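Local coordinates for probable acetyltransferase (Pseudomonas aeruginosa PAO1, PDB 2EUI), which belongs to the GNAT family and probably transfers an acyl group, in that family typically acetyl from acetyl-CoA, to an acceptor the structure does not identify, at the interface of chains A and B. Residues are numbered along the deposited sequence; one frame, centred on the assembly and turned at random. Chains: chain A/B, Probable acetyltransferase.

Contact 1: the interface of chains A and B. Residues chain A 116, 118-119, 145; chain B 116, 141-143.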
loop_
_atom_site.group_PDB
_atom_site.type_symbol
_atom_site.label_atom_id
_atom_site.label_comp_id
_atom_site.label_asym_id
_atom_site.label_seq_id
_atom_site.Cartn_x
_atom_site.Cartn_y
_atom_site.Cartn_z
ATOM N N ARG A 116 0.338 0.875 8.315
ATOM C CA ARG A 116 -0.361 -0.375 8.084
ATOM C C ARG A 116 0.666 -1.430 7.681
ATOM O O ARG A 116 1.571 -1.162 6.891
ATOM C CB ARG A 116 -1.418 -0.160 6.989
ATOM C CG ARG A 116 -2.143 -1.409 6.499
ATOM C CD ARG A 116 -1.305 -2.216 5.484
ATOM N NE ARG A 116 -2.089 -3.232 4.773
ATOM C CZ ARG A 116 -3.101 -2.960 3.943
ATOM N NH1 ARG A 116 -3.465 -1.697 3.710
ATOM N NH2 ARG A 116 -3.750 -3.952 3.338
ATOM N N SER A 118 1.205 -5.766 6.675
ATOM C CA SER A 118 0.541 -6.987 6.257
ATOM C C SER A 118 1.609 -8.069 6.199
ATOM O O SER A 118 2.689 -7.837 5.655
ATOM C CB SER A 118 -0.095 -6.777 4.882
ATOM O OG SER A 118 -0.872 -7.891 4.506
ATOM N N THR A 119 1.311 -9.237 6.770
ATOM C CA THR A 119 2.259 -10.353 6.792
ATOM C C THR A 119 1.596 -11.739 6.872
ATOM O O THR A 119 0.439 -11.875 7.285
ATOM C CB THR A 119 3.244 -10.191 7.963
ATOM O OG1 THR A 119 4.297 -11.157 7.852
ATOM C CG2 THR A 119 2.527 -10.376 9.290
ATOM N N THR A 145 -8.858 -10.109 -0.956
ATOM C CA THR A 145 -7.714 -10.350 -1.814
ATOM C C THR A 145 -8.165 -10.968 -3.118
ATOM O O THR A 145 -9.001 -11.859 -3.125
ATOM C CB THR A 145 -6.708 -11.303 -1.132
ATOM O OG1 THR A 145 -5.811 -10.531 -0.326
ATOM C CG2 THR A 145 -5.915 -12.101 -2.160
ATOM N N ARG B 116 -6.147 -5.572 -3.297
ATOM C CA ARG B 116 -6.662 -5.692 -1.938
ATOM C C ARG B 116 -7.774 -4.680 -1.721
ATOM O O ARG B 116 -7.784 -3.630 -2.357
ATOM C CB ARG B 116 -5.567 -5.389 -0.910
ATOM C CG ARG B 116 -4.556 -6.472 -0.611
ATOM C CD ARG B 116 -3.568 -5.928 0.422
ATOM N NE ARG B 116 -2.596 -6.927 0.850
ATOM C CZ ARG B 116 -2.892 -7.994 1.587
ATOM N NH1 ARG B 116 -4.144 -8.209 1.994
ATOM N NH2 ARG B 116 -1.937 -8.860 1.905
ATOM N N PHE B 141 -2.956 -13.726 4.548
ATOM C CA PHE B 141 -2.268 -12.719 5.346
ATOM C C PHE B 141 -3.016 -12.285 6.597
ATOM O O PHE B 141 -4.216 -12.512 6.738
ATOM C CB PHE B 141 -1.996 -11.495 4.473
ATOM C CG PHE B 141 -1.044 -11.762 3.343
ATOM C CD1 PHE B 141 0.321 -11.869 3.583
ATOM C CD2 PHE B 141 -1.506 -11.911 2.041
ATOM C CE1 PHE B 141 1.211 -12.116 2.548
ATOM C CE2 PHE B 141 -0.620 -12.159 0.995
ATOM C CZ PHE B 141 0.742 -12.261 1.251
ATOM N N LYS B 142 -2.281 -11.655 7.504
ATOM C CA LYS B 142 -2.832 -11.140 8.751
ATOM C C LYS B 142 -2.529 -9.638 8.708
ATOM O O LYS B 142 -1.385 -9.245 8.492
ATOM C CB LYS B 142 -2.143 -11.826 9.929
ATOM C CG LYS B 142 -2.715 -11.481 11.280
ATOM C CD LYS B 142 -2.370 -12.554 12.311
ATOM C CE LYS B 142 -3.061 -13.880 11.988
ATOM N NZ LYS B 142 -2.976 -14.868 13.104
ATOM N N ASN B 143 -3.545 -8.801 8.910
ATOM C CA ASN B 143 -3.349 -7.357 8.801
ATOM C C ASN B 143 -3.389 -6.479 10.053
ATOM O O ASN B 143 -4.289 -6.577 10.881
ATOM C CB ASN B 143 -4.323 -6.822 7.752
ATOM C CG ASN B 143 -4.206 -7.565 6.431
ATOM O OD1 ASN B 143 -4.780 -8.645 6.255
ATOM N ND2 ASN B 143 -3.432 -7.000 5.502
#
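A:Thr119 and B:Lys142 pair their backbones where an edge of strand 114-120 of chain A meets strand 141-147 of chain B in antiparallel register. B:Lys142 N gives a hydrogen bond to A:Thr119 O at 2.7 Å, and A:Thr119 N returns one to B:Lys142 O at 3.2 Å. One residue along, A:Ser118 bridges with B:Asn143, and here side chains take over. The hydroxyl of A:Ser118 stands opposite its own backbone N (chi1 -174°), which turns OG toward chain B. A:Ser118 OG accepts from the amide nitrogen B:Asn143 ND2 at 2.9 Å. The guanidinium nitrogen B:Arg116 NH2 meets A:Ser118 OG at 3.0 Å. Both can donate hydrogen bonds to OG, which would then act as a double acceptor.

B:Arg116 runs out straight from CG to NE. Its CB and CG act as a spacer. B:Arg116 CD lies 3.5 Å from A:Arg116 NH2, and NE passes the same nitrogen more loosely. CZ carries the head group past the serine, where NH2 reaches the hydroxyl. B:Arg116 NH1 faces A:Thr145 OG1 at 3.7 Å. B:Asn143 ND2 sits over one guanidinium face, toward its rim, while B:Phe141 CG lies in plane at the edge. A:Arg116, bent at chi2 (-80°), approaches from the other chain with its guanidinium turned 60° against that of B:Arg116; the two like-charged groups lie near each other without their charged atoms in contact. B:Phe141 CD1 lies 3.5 Å from A:Thr119 C, which sits at the ring edge in its plane. The site stitches strands of the two subunits into intermolecular sheet pairing and so supports the dimer.

Contact 2: the interface of chains A and B. Residues chain A 142, 144; chain B 119, 127, 131, 135, 137.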
loop_
_atom_site.group_PDB
_atom_site.type_symbol
_atom_site.label_atom_id
_atom_site.label_comp_id
_atom_site.label_asym_id
_atom_site.label_seq_id
_atom_site.Cartn_x
_atom_site.Cartn_y
_atom_site.Cartn_z
ATOM N N LYS A 142 -13.407 -6.220 7.200
ATOM C CA LYS A 142 -13.188 -7.452 6.451
ATOM C C LYS A 142 -12.178 -7.183 5.341
ATOM O O LYS A 142 -12.374 -6.282 4.526
ATOM C CB LYS A 142 -14.511 -7.940 5.849
ATOM C CG LYS A 142 -14.427 -9.259 5.108
ATOM C CD LYS A 142 -15.800 -9.713 4.630
ATOM C CE LYS A 142 -15.761 -11.152 4.115
ATOM N NZ LYS A 142 -17.073 -11.616 3.561
ATOM N N TYR A 144 -10.079 -8.188 1.924
ATOM C CA TYR A 144 -10.176 -8.973 0.701
ATOM C C TYR A 144 -8.902 -9.080 -0.126
ATOM O O TYR A 144 -7.995 -8.255 -0.030
ATOM C CB TYR A 144 -11.295 -8.427 -0.180
ATOM C CG TYR A 144 -12.668 -8.762 0.335
ATOM C CD1 TYR A 144 -13.245 -8.026 1.371
ATOM C CD2 TYR A 144 -13.384 -9.839 -0.195
ATOM C CE1 TYR A 144 -14.502 -8.353 1.868
ATOM C CE2 TYR A 144 -14.638 -10.175 0.296
ATOM C CZ TYR A 144 -15.192 -9.428 1.325
ATOM O OH TYR A 144 -16.437 -9.753 1.800
ATOM N N THR B 119 -13.321 -3.071 4.184
ATOM C CA THR B 119 -14.671 -2.548 4.383
ATOM C C THR B 119 -15.176 -3.003 5.742
ATOM O O THR B 119 -14.677 -3.985 6.302
ATOM C CB THR B 119 -15.648 -3.081 3.304
ATOM O OG1 THR B 119 -16.964 -2.580 3.559
ATOM C CG2 THR B 119 -15.688 -4.597 3.328
ATOM N N GLN B 127 -19.311 -5.966 0.413
ATOM C CA GLN B 127 -18.805 -7.332 0.310
ATOM C C GLN B 127 -19.424 -8.105 -0.848
ATOM O O GLN B 127 -18.738 -8.875 -1.537
ATOM C CB GLN B 127 -19.051 -8.077 1.625
ATOM C CG GLN B 127 -18.224 -7.555 2.788
ATOM C CD GLN B 127 -18.629 -8.180 4.107
ATOM O OE1 GLN B 127 -18.716 -9.407 4.219
ATOM N NE2 GLN B 127 -18.880 -7.342 5.118
ATOM N N GLU B 131 -16.991 -9.399 -3.685
ATOM C CA GLU B 131 -16.996 -10.838 -3.931
ATOM C C GLU B 131 -17.512 -11.088 -5.342
ATOM O O GLU B 131 -17.147 -12.062 -6.002
ATOM C CB GLU B 131 -17.868 -11.540 -2.885
ATOM C CG GLU B 131 -17.210 -11.546 -1.516
ATOM C CD GLU B 131 -18.139 -11.916 -0.379
ATOM O OE1 GLU B 131 -18.950 -12.858 -0.530
ATOM O OE2 GLU B 131 -18.035 -11.267 0.682
ATOM N N PHE B 135 -12.587 -10.866 -5.416
ATOM C CA PHE B 135 -12.148 -10.605 -4.054
ATOM C C PHE B 135 -12.718 -11.651 -3.105
ATOM O O PHE B 135 -13.930 -11.858 -3.034
ATOM C CB PHE B 135 -12.558 -9.202 -3.590
ATOM C CG PHE B 135 -11.727 -8.093 -4.185
ATOM C CD1 PHE B 135 -12.210 -7.322 -5.246
ATOM C CD2 PHE B 135 -10.460 -7.822 -3.690
ATOM C CE1 PHE B 135 -11.441 -6.298 -5.800
ATOM C CE2 PHE B 135 -9.678 -6.799 -4.238
ATOM C CZ PHE B 135 -10.172 -6.039 -5.294
ATOM N N GLU B 137 -12.114 -13.485 0.999
ATOM C CA GLU B 137 -11.604 -13.099 2.308
ATOM C C GLU B 137 -10.163 -13.561 2.530
ATOM O O GLU B 137 -9.876 -14.755 2.651
ATOM C CB GLU B 137 -12.511 -13.634 3.419
ATOM C CG GLU B 137 -12.413 -12.823 4.698
ATOM C CD GLU B 137 -13.459 -13.218 5.720
ATOM O OE1 GLU B 137 -13.736 -12.392 6.623
ATOM O OE2 GLU B 137 -13.993 -14.348 5.617
HETATM O O HOH W 1 -16.023 -14.284 3.710
#
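A:Lys142 sends CG opposite its backbone N (chi1 -177°) and stays extended to NZ, while A:Tyr144 swings CG opposite its carbonyl carbon (chi1 -74°); the ammonium and the phenol oxygen thus converge on B:Gln127 OE1 and B:Glu131 OE2 of helix 124-131. A:Lys142 NZ hydrogen-bonds to A:Tyr144 OH at 2.6 Å within its own chain. Across the interface A:Lys142 NZ donates to the side-chain carbonyl OE1 of B:Gln127 at 2.8 Å, tilted 32° from the amide plane. A:Lys142 NZ also forms a salt bridge with B:Glu131 OE2 at 3.1 Å, coming from above the carboxylate plane. The same oxygen accepts the tyrosine hydroxyl, A:Tyr144 OH to B:Glu131 OE2 2.5 Å, through its anti lone pair and at the ring edge. Two donors on one carboxylate oxygen would probably favour its charged form. Water 1 links NZ to B:Glu137 OE2, whose side chain crosses the lysine methylenes at about a right angle, with B:Glu137 CD 3.5 Å from A:Lys142 CE. Further along the CD2/CE2 side of the tyrosine ring, where B:Glu131 also packs, B:Phe135 CB lies 3.6 Å from A:Tyr144 CD2. At the root of the lysine, A:Lys142 N donates to B:Thr119 O at 2.7 Å. The site sits where the C-terminal stretch of chain A, with strand 144-147, crosses onto chain B, bridging antiparallel at B:Glu137 and lying against helix 124-131.

The C-alpha centres of contact 1 and contact 2 lie about 12 Å apart in one continuous interface. Both use the same pieces in exchanged roles: Thr119 and Lys142 of opposite chains pair in each, and the two-fold axis repeats every contact with the chains swapped. In chain A, strand 144-147 supplies residues to both, A:Thr145 to contact 1 and A:Tyr144 to contact 2. Both contain strand pairing across the subunits; contact 2 adds side-chain bonds to helix 124-131 of the partner. Together they suggest that the C-terminal segment of each subunit packs on the other, as suits a dimer.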